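Long-range contact in soluble inorganic pyrophosphatase (Toxoplasma gondii, PDB 5WRT), which probably hydrolyses inorganic diphosphate to two phosphates with the help of magnesium, as a soluble enzyme of the PPase family: residues A[94-99]-A[119-124]. Numbering follows the deposited sequence.
Sequences GAFPQT and DPLDVV. With MG (magnesium ion), chain D; MG (magnesium ion), chain C.
Gly94 and Val123 form a hydrogen-bonded antiparallel pair where strands 92-95 and 115-125 meet in the central beta-barrel characteristic of soluble family I pyrophosphatases. Both bonds of the pair are close to straight: Gly94 N gives to Val123 O (N-H...O 158°), and Val123 N returns a bond to Gly94 O. The following pair, Ala95 with Asp122, is of the non-hydrogen-bonded kind, its CA atoms 4.4 Å apart. Ala95 CB also packs on the ring carbon Pro120 CB, and with Asp122 it points to the face of the sheet where the two magnesium ions lie.

Phe96 N continues the pairing through a bond of 3.0 Å to Leu121 O. Its ring lies against Val123, which is on the other face of the sheet. With chi1 at -67°, CG stands anti to the carbonyl carbon, and the ring receives Val123 CG1 over its centre, a CH-pi contact 4.2 Å from the centroid. Leu121 runs alongside the ring, with its CB in plane at the edge and CD2 3.7 Å from Phe96 CD2; Val221 of helix 214-232 touches both residues.

After the turn at Pro97 and Gln98, Thr99 OG1 does double duty, donating to Phe96 O at 2.6 Å and accepting from Leu121 N at 3.1 Å. The next residue after Leu121 is Asp122, whose carboxylate bridges the two magnesium ions. Asp117 and Asp154 share the chain C ion, and Lys156 bonds to Asp122 OD2. Asp122 OD1 binds the chain D magnesium at 2.1 Å, while OD2 binds the chain C magnesium at 2.0 Å.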
loop_
_atom_site.group_PDB
_atom_site.type_symbol
_atom_site.label_atom_id
_atom_site.label_comp_id
_atom_site.label_asym_id
_atom_site.label_seq_id
_atom_site.Cartn_x
_atom_site.Cartn_y
_atom_site.Cartn_z
ATOM N N GLY A 94 -3.757 6.478 14.449
ATOM C CA GLY A 94 -4.310 7.575 15.214
ATOM C C GLY A 94 -3.278 8.606 15.614
ATOM O O GLY A 94 -2.371 8.918 14.836
ATOM N N ALA A 95 -3.390 9.130 16.832
ATOM C CA ALA A 95 -2.532 10.224 17.255
ATOM C C ALA A 95 -2.335 10.173 18.761
ATOM O O ALA A 95 -3.122 9.569 19.494
ATOM C CB ALA A 95 -3.112 11.583 16.842
ATOM N N PHE A 96 -1.265 10.815 19.210
ATOM C CA PHE A 96 -0.964 10.957 20.627
ATOM C C PHE A 96 -1.682 12.181 21.182
ATOM O O PHE A 96 -1.587 13.264 20.591
ATOM C CB PHE A 96 0.535 11.106 20.853
ATOM C CG PHE A 96 1.330 9.873 20.524
ATOM C CD1 PHE A 96 1.231 8.737 21.308
ATOM C CD2 PHE A 96 2.184 9.857 19.432
ATOM C CE1 PHE A 96 1.967 7.603 21.008
ATOM C CE2 PHE A 96 2.922 8.728 19.126
ATOM C CZ PHE A 96 2.813 7.599 19.916
ATOM N N PRO A 97 -2.410 12.054 22.291
ATOM C CA PRO A 97 -3.008 13.240 22.913
ATOM C C PRO A 97 -1.937 14.197 23.412
ATOM O O PRO A 97 -0.807 13.798 23.707
ATOM C CB PRO A 97 -3.826 12.666 24.078
ATOM C CG PRO A 97 -3.929 11.199 23.819
ATOM C CD PRO A 97 -2.714 10.824 23.037
ATOM N N GLN A 98 -2.309 15.475 23.493
ATOM C CA GLN A 98 -1.452 16.511 24.070
ATOM C C GLN A 98 -0.103 16.574 23.360
ATOM O O GLN A 98 0.943 16.769 23.982
ATOM C CB GLN A 98 -1.275 16.299 25.576
ATOM C CG GLN A 98 -2.599 16.263 26.326
ATOM C CD GLN A 98 -2.442 15.961 27.802
ATOM O OE1 GLN A 98 -1.398 15.483 28.244
ATOM N NE2 GLN A 98 -3.486 16.236 28.572
ATOM N N THR A 99 -0.130 16.391 22.044
ATOM C CA THR A 99 1.042 16.557 21.202
ATOM C C THR A 99 0.688 17.479 20.047
ATOM O O THR A 99 -0.462 17.532 19.601
ATOM C CB THR A 99 1.559 15.217 20.654
ATOM O OG1 THR A 99 0.527 14.581 19.887
ATOM C CG2 THR A 99 1.991 14.301 21.790
ATOM N N ASP A 119 -0.019 19.118 13.037
ATOM C CA ASP A 119 -1.051 18.259 13.595
ATOM C C ASP A 119 -0.553 17.525 14.837
ATOM O O ASP A 119 0.643 17.540 15.148
ATOM C CB ASP A 119 -1.509 17.240 12.542
ATOM C CG ASP A 119 -2.758 17.681 11.811
ATOM O OD1 ASP A 119 -3.218 18.815 12.056
ATOM O OD2 ASP A 119 -3.280 16.893 10.993
ATOM N N PRO A 120 -1.454 16.885 15.591
ATOM C CA PRO A 120 -1.001 15.955 16.634
ATOM C C PRO A 120 -0.168 14.830 16.039
ATOM O O PRO A 120 -0.395 14.392 14.909
ATOM C CB PRO A 120 -2.309 15.426 17.235
ATOM C CG PRO A 120 -3.307 16.490 16.959
ATOM C CD PRO A 120 -2.908 17.130 15.663
ATOM N N LEU A 121 0.795 14.352 16.826
ATOM C CA LEU A 121 1.753 13.367 16.338
ATOM C C LEU A 121 1.056 12.055 15.991
ATOM O O LEU A 121 0.269 11.531 16.782
ATOM C CB LEU A 121 2.837 13.129 17.387
ATOM C CG LEU A 121 3.947 12.150 17.005
ATOM C CD1 LEU A 121 4.670 12.625 15.756
ATOM C CD2 LEU A 121 4.922 11.981 18.158
ATOM N N ASP A 122 1.363 11.522 14.809
ATOM C CA ASP A 122 0.719 10.314 14.311
ATOM C C ASP A 122 1.398 9.065 14.859
ATOM O O ASP A 122 2.612 9.036 15.078
ATOM C CB ASP A 122 0.756 10.283 12.781
ATOM C CG ASP A 122 0.116 11.505 12.154
ATOM O OD1 ASP A 122 -0.972 11.912 12.611
ATOM O OD2 ASP A 122 0.706 12.061 11.206
ATOM N N VAL A 123 0.601 8.019 15.071
ATOM C CA VAL A 123 1.101 6.745 15.578
ATOM C C VAL A 123 0.405 5.605 14.843
ATOM O O VAL A 123 -0.810 5.644 14.615
ATOM C CB VAL A 123 0.906 6.619 17.107
ATOM C CG1 VAL A 123 -0.543 6.874 17.498
ATOM C CG2 VAL A 123 1.372 5.254 17.601
ATOM N N VAL A 124 1.183 4.596 14.460
ATOM C CA VAL A 124 0.672 3.369 13.861
ATOM C C VAL A 124 0.801 2.258 14.895
ATOM O O VAL A 124 1.897 2.009 15.413
ATOM C CB VAL A 124 1.424 3.009 12.569
ATOM C CG1 VAL A 124 0.743 1.854 11.861
ATOM C CG2 VAL A 124 1.515 4.217 11.650
HETATM MG MG MG D . -2.972 12.492 12.151
HETATM MG MG MG C . 1.629 13.834 11.020
HETATM O O HOH W 1 -2.214 14.000 11.031
HETATM O O HOH W 2 3.296 13.095 12.489
HETATM O O HOH W 3 0.149 14.327 9.624
HETATM O O HOH W 4 0.661 14.521 12.895
HETATM O O HOH W 5 -4.958 12.936 11.751
#